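Local coordinates for protein novel immune-type receptor 11 (Ictalurus punctatus, PDB 2QTE) that is an immune-type receptor of bony fish with a variable-type immunoglobulin domain, from a family in which a member mediates allogeneic recognition, at residues Tyr35-Gly40 and Glu90-Glu95; Tyr45-Tyr50 and Phe76-Ile81; Ser54-Ala59 and Met69-Gln74; Asp64-Met69 and Gly82-Asp87. The protein carries 1 engineered substitution. One frame throughout, in Å; residues are numbered along the deposited sequence.

Interaction 1: residues Tyr35-Gly40 and Glu90-Glu95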
# COMPACT_ATOMS: atom_id res chain seq x y z
N TYR A 35 -7.07 0.62 -2.28
CA TYR A 35 -6.12 -0.37 -2.79
C TYR A 35 -6.47 -1.62 -2.06
O TYR A 35 -6.92 -1.55 -0.95
CB TYR A 35 -4.69 0.05 -2.46
CG TYR A 35 -4.27 1.18 -3.33
CD1 TYR A 35 -4.84 2.45 -3.17
CD2 TYR A 35 -3.36 0.98 -4.34
CE1 TYR A 35 -4.49 3.49 -4.00
CE2 TYR A 35 -3.02 2.01 -5.19
CZ TYR A 35 -3.59 3.25 -5.00
OH TYR A 35 -3.24 4.25 -5.83
N ARG A 36 -6.19 -2.77 -2.66
CA ARG A 36 -6.53 -4.03 -2.06
C ARG A 36 -5.28 -4.91 -2.04
O ARG A 36 -4.57 -4.99 -3.06
CB ARG A 36 -7.62 -4.69 -2.92
CG ARG A 36 -8.05 -6.07 -2.50
CD ARG A 36 -9.09 -6.62 -3.54
NE ARG A 36 -9.49 -7.99 -3.18
CZ ARG A 36 -10.51 -8.64 -3.74
NH1 ARG A 36 -11.21 -8.06 -4.69
NH2 ARG A 36 -10.82 -9.89 -3.36
N GLN A 37 -5.02 -5.59 -0.90
CA GLN A 37 -3.90 -6.51 -0.83
C GLN A 37 -4.44 -7.84 -0.37
O GLN A 37 -4.89 -7.95 0.76
CB GLN A 37 -2.87 -6.05 0.22
CG GLN A 37 -1.58 -6.89 0.18
CD GLN A 37 -0.81 -6.84 1.46
OE1 GLN A 37 -1.21 -6.16 2.40
NE2 GLN A 37 0.31 -7.58 1.52
N SER A 38 -4.33 -8.88 -1.21
CA SER A 38 -4.61 -10.20 -0.69
C SER A 38 -3.41 -10.66 0.13
O SER A 38 -2.27 -10.22 -0.12
CB SER A 38 -4.86 -11.19 -1.84
OG SER A 38 -6.00 -10.78 -2.58
N PHE A 39 -3.63 -11.59 1.06
CA PHE A 39 -2.51 -12.09 1.85
C PHE A 39 -1.31 -12.61 1.01
O PHE A 39 -1.50 -13.37 0.06
CB PHE A 39 -2.98 -13.16 2.83
CG PHE A 39 -2.00 -13.43 3.92
CD1 PHE A 39 -1.07 -14.45 3.79
CD2 PHE A 39 -2.00 -12.65 5.09
CE1 PHE A 39 -0.14 -14.70 4.79
CE2 PHE A 39 -1.08 -12.90 6.11
CZ PHE A 39 -0.14 -13.95 5.95
N GLY A 40 -0.09 -12.21 1.39
CA GLY A 40 1.15 -12.66 0.69
C GLY A 40 1.40 -12.06 -0.69
O GLY A 40 2.35 -12.44 -1.36
N GLU A 90 -6.60 -7.04 2.94
CA GLU A 90 -6.57 -5.69 3.53
C GLU A 90 -6.90 -4.68 2.45
O GLU A 90 -6.52 -4.87 1.29
CB GLU A 90 -5.24 -5.40 4.25
CG GLU A 90 -4.81 -6.52 5.22
CD GLU A 90 -3.58 -6.24 6.05
OE1 GLU A 90 -2.53 -5.81 5.51
OE2 GLU A 90 -3.65 -6.51 7.27
N TYR A 91 -7.63 -3.63 2.84
CA TYR A 91 -8.08 -2.62 1.94
C TYR A 91 -7.70 -1.29 2.57
O TYR A 91 -8.10 -1.00 3.71
CB TYR A 91 -9.62 -2.67 1.75
CG TYR A 91 -10.13 -3.97 1.11
CD1 TYR A 91 -10.20 -5.17 1.84
CD2 TYR A 91 -10.58 -3.97 -0.21
CE1 TYR A 91 -10.68 -6.38 1.23
CE2 TYR A 91 -11.11 -5.17 -0.81
CZ TYR A 91 -11.15 -6.34 -0.09
OH TYR A 91 -11.65 -7.49 -0.70
N PHE A 92 -6.96 -0.51 1.80
CA PHE A 92 -6.39 0.74 2.27
C PHE A 92 -6.97 1.86 1.41
O PHE A 92 -6.99 1.76 0.19
CB PHE A 92 -4.86 0.75 2.05
CG PHE A 92 -4.15 -0.49 2.49
CD1 PHE A 92 -4.20 -0.91 3.84
CD2 PHE A 92 -3.43 -1.25 1.57
CE1 PHE A 92 -3.53 -2.03 4.28
CE2 PHE A 92 -2.77 -2.48 1.98
CZ PHE A 92 -2.79 -2.85 3.34
N CYS A 93 -7.42 2.94 2.04
CA CYS A 93 -7.92 4.09 1.34
C CYS A 93 -6.82 5.13 1.38
O CYS A 93 -6.31 5.44 2.42
CB CYS A 93 -9.17 4.61 2.04
SG CYS A 93 -10.01 5.86 1.12
N GLY A 94 -6.45 5.64 0.24
CA GLY A 94 -5.40 6.61 0.16
C GLY A 94 -5.52 7.61 -0.95
O GLY A 94 -6.25 7.42 -1.93
N GLU A 95 -4.76 8.67 -0.80
CA GLU A 95 -4.76 9.74 -1.77
C GLU A 95 -3.34 10.00 -2.29
O GLU A 95 -2.44 10.17 -1.48
CB GLU A 95 -5.32 10.98 -1.07
CG GLU A 95 -5.68 12.06 -2.01
CD GLU A 95 -5.99 13.37 -1.33
OE1 GLU A 95 -6.48 13.38 -0.18
OE2 GLU A 95 -5.73 14.39 -1.98
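Arg36 and Tyr91 run alongside each other in the same direction, across two antiparallel strands of the immunoglobulin V-set sandwich, the C and F strands in the usual lettering. The arginine chain runs extended, with CG anti to the backbone N (chi1 176°). Its CB touches CD2 and CE2 of the tyrosine ring; CG sits off-centre over that ring, 4.1 Å from the centroid, in a CH-pi contact; CD then passes CE2 at 3.7 Å. At the tip the guanidinium has Tyr91 OH over one face, nearer its margin than its middle, with its plane 29° from that of the ring. The NE of Arg36 comes within 3.3 Å of Tyr91 OH at an angle too poor for a hydrogen bond, and the hydroxyl is instead bonded to Asp87 O. An alanine at Arg36 would probably strip the Tyr91 ring of the cover given by CG and CD, and leave Asp86 O without its weak bond from NH2. The opposite face of the sheet carries Tyr35, Gln37, Glu90 and Phe92 and looks toward the second subunit. Gln37 NE2 and Glu90 OE1 hydrogen-bond reciprocally between the subunits, and Gln37 NE2 also bonds Lys41 O of its own chain. Two hydrogen-bonded pairs join the backbones, Tyr35 with Phe92 and Gln37 with Glu90. In the first, Tyr35 N gives a nearly straight bond of 2.7 Å to Phe92 O.

Interaction 2: residues Tyr45-Tyr50 and Phe76-Ile81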
# COMPACT_ATOMS: atom_id res chain seq x y z
N TYR A 45 -4.16 -1.05 -6.81
CA TYR A 45 -5.31 -0.20 -7.06
C TYR A 45 -6.54 -1.03 -7.43
O TYR A 45 -6.50 -1.87 -8.34
CB TYR A 45 -4.98 0.79 -8.20
CG TYR A 45 -6.15 1.25 -9.05
CD1 TYR A 45 -7.12 2.10 -8.55
CD2 TYR A 45 -6.27 0.85 -10.38
CE1 TYR A 45 -8.19 2.51 -9.35
CE2 TYR A 45 -7.32 1.26 -11.17
CZ TYR A 45 -8.27 2.08 -10.64
OH TYR A 45 -9.33 2.48 -11.45
N PHE A 46 -7.63 -0.77 -6.70
CA PHE A 46 -8.84 -1.57 -6.76
C PHE A 46 -9.97 -0.80 -7.36
O PHE A 46 -10.65 -1.28 -8.27
CB PHE A 46 -9.21 -2.06 -5.33
CG PHE A 46 -10.38 -2.97 -5.29
CD1 PHE A 46 -10.46 -4.05 -6.14
CD2 PHE A 46 -11.41 -2.77 -4.37
CE1 PHE A 46 -11.57 -4.91 -6.11
CE2 PHE A 46 -12.52 -3.62 -4.33
CZ PHE A 46 -12.57 -4.69 -5.18
N VAL A 47 -10.21 0.40 -6.83
CA VAL A 47 -11.32 1.26 -7.28
C VAL A 47 -10.97 2.70 -6.95
O VAL A 47 -10.48 2.96 -5.89
CB VAL A 47 -12.70 0.83 -6.67
CG1 VAL A 47 -12.67 0.76 -5.16
CG2 VAL A 47 -13.81 1.74 -7.11
N ARG A 48 -11.18 3.62 -7.89
CA ARG A 48 -10.83 5.01 -7.69
C ARG A 48 -12.05 5.93 -7.70
O ARG A 48 -13.09 5.60 -8.24
CB ARG A 48 -9.77 5.52 -8.69
CG ARG A 48 -10.20 5.47 -10.13
CD ARG A 48 -8.97 5.62 -11.05
NE ARG A 48 -9.29 5.32 -12.45
CZ ARG A 48 -9.64 6.22 -13.36
NH1 ARG A 48 -9.91 5.83 -14.60
NH2 ARG A 48 -9.71 7.51 -13.03
N TYR A 49 -11.90 7.08 -7.06
CA TYR A 49 -12.88 8.13 -7.22
C TYR A 49 -12.92 8.55 -8.69
O TYR A 49 -11.90 8.52 -9.40
CB TYR A 49 -12.53 9.31 -6.32
CG TYR A 49 -13.47 10.45 -6.50
CD1 TYR A 49 -13.32 11.33 -7.59
CD2 TYR A 49 -14.54 10.64 -5.62
CE1 TYR A 49 -14.21 12.38 -7.79
CE2 TYR A 49 -15.43 11.70 -5.79
CZ TYR A 49 -15.25 12.57 -6.88
OH TYR A 49 -16.12 13.61 -7.07
N TYR A 50 -14.11 8.88 -9.19
CA TYR A 50 -14.23 9.06 -10.63
C TYR A 50 -15.32 10.07 -11.01
O TYR A 50 -16.37 10.14 -10.40
CB TYR A 50 -14.41 7.70 -11.32
CG TYR A 50 -14.48 7.77 -12.82
CD1 TYR A 50 -15.71 7.64 -13.49
CD2 TYR A 50 -13.33 8.00 -13.60
CE1 TYR A 50 -15.80 7.71 -14.87
CE2 TYR A 50 -13.41 8.07 -15.00
CZ TYR A 50 -14.65 7.93 -15.62
OH TYR A 50 -14.76 8.00 -16.99
N PHE A 76 -16.47 7.74 1.17
CA PHE A 76 -15.94 7.05 0.03
C PHE A 76 -15.88 5.60 0.47
O PHE A 76 -14.80 5.00 0.61
CB PHE A 76 -14.57 7.65 -0.29
CG PHE A 76 -13.95 7.14 -1.55
CD1 PHE A 76 -14.54 7.39 -2.79
CD2 PHE A 76 -12.74 6.45 -1.52
CE1 PHE A 76 -13.97 6.93 -3.95
CE2 PHE A 76 -12.18 5.98 -2.70
CZ PHE A 76 -12.78 6.22 -3.91
N ASP A 77 -17.06 5.04 0.76
CA ASP A 77 -17.11 3.72 1.43
C ASP A 77 -17.31 2.58 0.44
O ASP A 77 -18.10 2.70 -0.47
CB ASP A 77 -18.21 3.67 2.46
CG ASP A 77 -18.16 4.83 3.45
OD1 ASP A 77 -17.08 5.47 3.60
OD2 ASP A 77 -19.18 5.05 4.12
N LEU A 78 -16.63 1.46 0.68
CA LEU A 78 -16.67 0.33 -0.21
C LEU A 78 -17.68 -0.71 0.37
O LEU A 78 -17.58 -1.05 1.52
CB LEU A 78 -15.24 -0.22 -0.27
CG LEU A 78 -14.85 -1.39 -1.17
CD1 LEU A 78 -15.17 -1.11 -2.62
CD2 LEU A 78 -13.36 -1.66 -0.96
N ASN A 79 -18.64 -1.19 -0.41
CA ASN A 79 -19.58 -2.21 0.06
C ASN A 79 -19.37 -3.53 -0.70
O ASN A 79 -18.93 -3.53 -1.84
CB ASN A 79 -21.00 -1.80 -0.21
CG ASN A 79 -21.26 -0.35 0.11
OD1 ASN A 79 -21.09 0.04 1.25
ND2 ASN A 79 -21.67 0.44 -0.88
N ILE A 80 -19.66 -4.65 -0.03
CA ILE A 80 -19.78 -5.96 -0.69
C ILE A 80 -21.14 -6.54 -0.31
O ILE A 80 -21.49 -6.53 0.87
CB ILE A 80 -18.72 -6.99 -0.23
CG1 ILE A 80 -17.28 -6.45 -0.32
CG2 ILE A 80 -18.77 -8.19 -1.13
CD1 ILE A 80 -16.92 -5.42 0.73
N ILE A 81 -21.93 -6.99 -1.29
CA ILE A 81 -23.16 -7.70 -0.94
C ILE A 81 -22.84 -9.20 -1.13
O ILE A 81 -22.46 -9.62 -2.21
CB ILE A 81 -24.45 -7.14 -1.66
CG1 ILE A 81 -24.82 -5.75 -1.07
CG2 ILE A 81 -25.72 -8.04 -1.39
CD1 ILE A 81 -25.76 -4.91 -1.94
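Phe76 drives the end of its ring against the backbone and CB of Tyr49, while Leu78, two residues on, meets Phe46 and Val47. With CG anti to the backbone N (chi1 -173°), the phenylalanine side chain leaves its strand toward 45-49. Its leading atom, CZ, stops 3.4 Å from Tyr49 N, and CE1 lies 3.7 Å from Tyr49 CB; the carbonyl carbon of Arg48 meets the rim in the plane of the ring. The two aromatic side chains cross obliquely, and CE1 of Phe76 comes to the edge of the tyrosine ring. Elsewhere the Phe76 ring meets Trp34, their planes about 10° apart, and Phe76 O accepts a hydrogen bond from Trp34 NE1. This is the hydrophobic core of the V-set beta-sandwich: strand 45-49 belongs to one sheet and strand 76-80 to the other, the axes of these strand segments come within 9.5 Å, and the two are joined by side chains with no hydrogen bond between them. A serine in place of Phe76 would probably open a gap beside Tyr49 CB and remove the ring that meets Trp34. Both methyls of Leu78 reach Phe46 CE2 at the edge of its ring, each at 4.0 Å, the two side chains crossing at about a right angle. Leu78 CD1 also lies 4.0 Å from Val47 CG1, where the leucine and valine pass one another head to tail. Phe46 and Val47 form a classic beta bulge opposite Trp34, which probably lets both turn toward Leu78.

Interaction 3: residues Ser54-Ala59 and Met69-Gln74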
# COMPACT_ATOMS: atom_id res chain seq x y z
N SER A 54 -21.99 7.72 -10.86
CA SER A 54 -21.75 6.85 -9.71
C SER A 54 -20.75 7.47 -8.68
O SER A 54 -20.97 7.40 -7.46
CB SER A 54 -21.36 5.43 -10.15
OG SER A 54 -20.04 5.39 -10.67
N GLY A 55 -19.73 8.17 -9.19
CA GLY A 55 -18.65 8.75 -8.37
C GLY A 55 -17.37 7.91 -8.29
O GLY A 55 -16.42 8.28 -7.63
N TYR A 56 -17.34 6.75 -8.95
CA TYR A 56 -16.24 5.84 -8.70
C TYR A 56 -16.12 4.84 -9.85
O TYR A 56 -17.10 4.59 -10.56
CB TYR A 56 -16.48 5.13 -7.37
CG TYR A 56 -17.75 4.27 -7.30
CD1 TYR A 56 -17.75 2.92 -7.66
CD2 TYR A 56 -18.97 4.83 -6.86
CE1 TYR A 56 -18.96 2.15 -7.56
CE2 TYR A 56 -20.12 4.09 -6.78
CZ TYR A 56 -20.13 2.75 -7.15
OH TYR A 56 -21.34 2.04 -7.04
N LYS A 57 -14.93 4.27 -10.01
CA LYS A 57 -14.64 3.37 -11.12
C LYS A 57 -13.68 2.30 -10.69
O LYS A 57 -12.57 2.60 -10.24
CB LYS A 57 -14.05 4.18 -12.31
CG LYS A 57 -13.89 3.43 -13.61
CD LYS A 57 -12.84 4.07 -14.51
CE LYS A 57 -12.56 3.11 -15.69
NZ LYS A 57 -11.82 1.87 -15.27
N PHE A 58 -14.09 1.05 -10.85
CA PHE A 58 -13.23 -0.10 -10.55
C PHE A 58 -12.11 -0.30 -11.53
O PHE A 58 -12.16 0.20 -12.64
CB PHE A 58 -14.05 -1.42 -10.40
CG PHE A 58 -14.87 -1.45 -9.15
CD1 PHE A 58 -14.30 -1.83 -7.97
CD2 PHE A 58 -16.18 -1.03 -9.16
CE1 PHE A 58 -15.05 -1.81 -6.78
CE2 PHE A 58 -16.95 -1.03 -8.00
CZ PHE A 58 -16.37 -1.40 -6.81
N ALA A 59 -11.11 -1.06 -11.12
CA ALA A 59 -9.98 -1.32 -12.00
C ALA A 59 -10.56 -1.94 -13.23
O ALA A 59 -11.53 -2.70 -13.15
CB ALA A 59 -8.99 -2.26 -11.35
N MET A 69 -19.85 1.18 -4.19
CA MET A 69 -19.39 2.19 -3.25
C MET A 69 -20.50 3.15 -2.95
O MET A 69 -21.45 3.29 -3.72
CB MET A 69 -18.21 2.97 -3.84
CG MET A 69 -16.93 2.20 -4.01
SD MET A 69 -15.44 3.21 -4.15
CE MET A 69 -15.38 3.72 -2.45
N THR A 70 -20.38 3.79 -1.79
CA THR A 70 -21.17 4.95 -1.44
C THR A 70 -20.23 6.14 -1.51
O THR A 70 -19.27 6.25 -0.71
CB THR A 70 -21.74 4.72 -0.06
OG1 THR A 70 -22.59 3.56 -0.13
CG2 THR A 70 -22.56 5.94 0.44
N VAL A 71 -20.43 7.01 -2.50
CA VAL A 71 -19.57 8.17 -2.67
C VAL A 71 -20.42 9.43 -2.57
O VAL A 71 -21.37 9.60 -3.34
CB VAL A 71 -18.80 8.12 -4.00
CG1 VAL A 71 -17.94 9.38 -4.21
CG2 VAL A 71 -17.97 6.78 -4.10
N ASN A 72 -20.08 10.30 -1.61
CA ASN A 72 -20.69 11.61 -1.49
C ASN A 72 -19.70 12.67 -0.94
O ASN A 72 -18.49 12.48 -1.03
CB ASN A 72 -22.01 11.55 -0.70
CG ASN A 72 -21.86 11.01 0.72
OD1 ASN A 72 -20.97 11.40 1.48
ND2 ASN A 72 -22.78 10.12 1.09
N ASP A 73 -20.20 13.78 -0.40
CA ASP A 73 -19.34 14.82 0.19
C ASP A 73 -18.59 14.33 1.43
O ASP A 73 -17.61 14.94 1.87
CB ASP A 73 -20.17 16.06 0.55
CG ASP A 73 -20.33 17.04 -0.61
OD1 ASP A 73 -21.36 17.77 -0.61
OD2 ASP A 73 -19.45 17.10 -1.53
N GLN A 74 -19.09 13.24 2.01
CA GLN A 74 -18.58 12.81 3.29
C GLN A 74 -17.98 11.41 3.23
O GLN A 74 -17.16 11.07 4.09
CB GLN A 74 -19.66 12.91 4.38
CG GLN A 74 -20.12 14.38 4.66
CD GLN A 74 -21.34 14.81 3.82
OE1 GLN A 74 -21.21 15.28 2.68
NE2 GLN A 74 -22.53 14.64 4.38
O HOH W 1 -21.87 9.48 -5.89
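The Tyr56 ring carries Met69 CB on one face, 3.5 Å from the ring centroid and only 6° off the normal, a CH-pi contact over the centre. Ser54 OG lies farther off above the opposite face, toward the rim. Val71 CG2 approaches CD2 of the ring obliquely at 3.5 Å. With Tyr56 CG in the crowded position between the backbone N and the carbonyl carbon (chi1 62°), the side chain sets off toward strand 67-71 of the other sheet. Tyr56 and Met69 run in opposite directions, and Met69 SD lies 3.9 Å from Tyr56 CB, in an oblique Met-aromatic contact with the ring. Tyr56 CE2 comes within 3.4 Å of Met69 O. A water joins the two backbones, donating to Ser54 O at 2.8 Å and to Val71 O at 2.6 Å. Here the outermost strands of the two sheets meet along one side of the sandwich. Strand 56-58 pairs with strand 44-49 and strand 67-71 with strand 76-80, while Met69 continues inward onto Val47, Phe76 and Leu78.

Interaction 4: residues Asp64-Met69 and Gly82-Asp87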
# COMPACT_ATOMS: atom_id res chain seq x y z
N ASP A 64 -16.75 -8.12 -11.08
CA ASP A 64 -17.50 -8.59 -9.89
C ASP A 64 -18.49 -7.59 -9.29
O ASP A 64 -18.14 -6.75 -8.43
CB ASP A 64 -16.57 -9.11 -8.79
CG ASP A 64 -17.30 -10.07 -7.85
OD1 ASP A 64 -18.47 -9.79 -7.53
OD2 ASP A 64 -16.73 -11.11 -7.43
N SER A 65 -19.73 -7.77 -9.68
CA SER A 65 -20.77 -6.81 -9.39
C SER A 65 -21.30 -6.93 -7.96
O SER A 65 -22.29 -6.27 -7.62
CB SER A 65 -21.89 -6.99 -10.41
OG SER A 65 -21.47 -6.34 -11.61
N ARG A 66 -20.64 -7.74 -7.11
CA ARG A 66 -20.93 -7.74 -5.66
C ARG A 66 -20.43 -6.46 -4.97
O ARG A 66 -21.00 -6.08 -3.95
CB ARG A 66 -20.37 -8.98 -4.94
CG ARG A 66 -21.18 -10.31 -5.24
CD ARG A 66 -20.49 -11.59 -4.73
NE ARG A 66 -19.08 -11.47 -5.00
CZ ARG A 66 -18.15 -11.36 -4.06
NH1 ARG A 66 -16.88 -11.19 -4.44
NH2 ARG A 66 -18.49 -11.45 -2.78
N PHE A 67 -19.38 -5.84 -5.51
CA PHE A 67 -18.81 -4.61 -4.97
C PHE A 67 -19.51 -3.38 -5.50
O PHE A 67 -19.93 -3.35 -6.67
CB PHE A 67 -17.30 -4.50 -5.27
CG PHE A 67 -16.45 -5.55 -4.55
CD1 PHE A 67 -16.53 -6.90 -4.90
CD2 PHE A 67 -15.61 -5.19 -3.54
CE1 PHE A 67 -15.74 -7.89 -4.21
CE2 PHE A 67 -14.81 -6.14 -2.86
CZ PHE A 67 -14.87 -7.48 -3.19
N SER A 68 -19.59 -2.35 -4.66
CA SER A 68 -20.14 -1.04 -5.03
C SER A 68 -19.51 -0.08 -4.06
O SER A 68 -18.68 -0.48 -3.24
CB SER A 68 -21.66 -0.98 -4.90
OG SER A 68 -22.10 -1.31 -3.60
N MET A 69 -19.85 1.18 -4.19
CA MET A 69 -19.39 2.19 -3.25
C MET A 69 -20.50 3.15 -2.95
O MET A 69 -21.45 3.29 -3.72
CB MET A 69 -18.21 2.97 -3.84
CG MET A 69 -16.93 2.20 -4.01
SD MET A 69 -15.44 3.21 -4.15
CE MET A 69 -15.38 3.72 -2.45
N GLY A 82 -22.96 -10.00 -0.08
CA GLY A 82 -22.69 -11.44 -0.21
C GLY A 82 -21.22 -11.82 -0.24
O GLY A 82 -20.74 -12.37 -1.23
N ALA A 83 -20.51 -11.53 0.86
CA ALA A 83 -19.04 -11.80 1.00
C ALA A 83 -18.61 -13.25 0.70
O ALA A 83 -19.33 -14.21 1.05
CB ALA A 83 -18.58 -11.39 2.40
N ARG A 84 -17.47 -13.43 0.04
CA ARG A 84 -16.92 -14.77 -0.12
C ARG A 84 -15.48 -14.85 0.35
O ARG A 84 -14.79 -13.81 0.47
CB ARG A 84 -17.15 -15.39 -1.50
CG ARG A 84 -16.47 -14.78 -2.73
CD ARG A 84 -17.27 -15.17 -4.03
NE ARG A 84 -18.73 -15.17 -3.78
CZ ARG A 84 -19.69 -15.28 -4.71
NH1 ARG A 84 -19.42 -15.35 -6.02
NH2 ARG A 84 -20.95 -15.29 -4.31
N GLU A 85 -15.04 -16.07 0.67
CA GLU A 85 -13.69 -16.26 1.23
C GLU A 85 -12.61 -15.41 0.54
O GLU A 85 -11.78 -14.77 1.20
CB GLU A 85 -13.30 -17.72 1.15
CG GLU A 85 -14.08 -18.61 2.11
CD GLU A 85 -13.51 -20.00 2.16
OE1 GLU A 85 -12.29 -20.11 2.46
OE2 GLU A 85 -14.26 -20.97 1.85
N ASP A 86 -12.62 -15.36 -0.78
CA ASP A 86 -11.54 -14.65 -1.50
C ASP A 86 -11.64 -13.12 -1.40
O ASP A 86 -10.77 -12.39 -1.92
CB ASP A 86 -11.49 -15.10 -2.94
CG ASP A 86 -11.28 -16.58 -3.07
OD1 ASP A 86 -12.24 -17.25 -3.44
OD2 ASP A 86 -10.17 -17.08 -2.77
N ASP A 87 -12.68 -12.61 -0.75
CA ASP A 87 -12.78 -11.17 -0.48
C ASP A 87 -11.85 -10.79 0.67
O ASP A 87 -11.49 -9.59 0.86
CB ASP A 87 -14.20 -10.73 -0.07
CG ASP A 87 -15.21 -10.80 -1.19
OD1 ASP A 87 -14.88 -10.74 -2.39
OD2 ASP A 87 -16.40 -10.96 -0.84
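Asp87 OD2 accepts two hydrogen bonds, one from Arg66 NH2 at 2.9 Å and one from the backbone N of Arg84 at 2.8 Å. The arginine approaches tip to tip and end-on, its guanidinium and the carboxylate within 1° of coplanar. NH1 of Arg66 meets Asp87 OD1, also at 2.9 Å, and both oxygens use their syn lone pairs; the Arg84 N-H reaches OD2 from above the carboxylate plane. Arg66 NH2 has a second acceptor in Gly82 O, which it meets from above the carbonyl plane. Arg66 NH1 is shared too: besides Asp87 OD1 it bonds Asp64 OD2 at 3.0 Å, from above that carboxylate's plane, while Asp64 OD1 accepts from Arg66 N in an Asx turn. The guanidinium of Arg84 stacks flat on that of Arg66, centres 4.2 Å apart and planes 8° apart. Phe67 turns the edge of its ring to Asp87, with CZ 3.4 Å from OD1. The arginine-aspartate bridge is the one familiar from V-set domains, linking the turn leading into strand 67-71 to the turn before strand 89-97. The two carboxylates probably offset the repulsion between the stacked guanidiniums, whose positive charge is likely to favour ionised Asp64 and Asp87.

In the fold
The four contacts lie within one V-set domain. Interaction 1 pairs neighbouring strands of the larger sheet, whereas interactions 2 and 3, centres about 6 Å apart, set strands 44-49 and 56-58 of that sheet against 76-80 and 67-71 of the smaller. Interaction 4, about 16 Å from interaction 3, shares Met69 and strand 67-71 with it and ties the end of the sandwich to the turn before strand 89-97. Along the chain, the other three fall between the segments of interaction 1, and interaction 4 alternates with both 2 and 3. Cys93 SG, disulfide-bonded to Cys21, packs on Phe76, connecting interactions 1 and 2. Together the contacts probably hold the receptor's two sheets together, with interaction 1 also at the subunit interface.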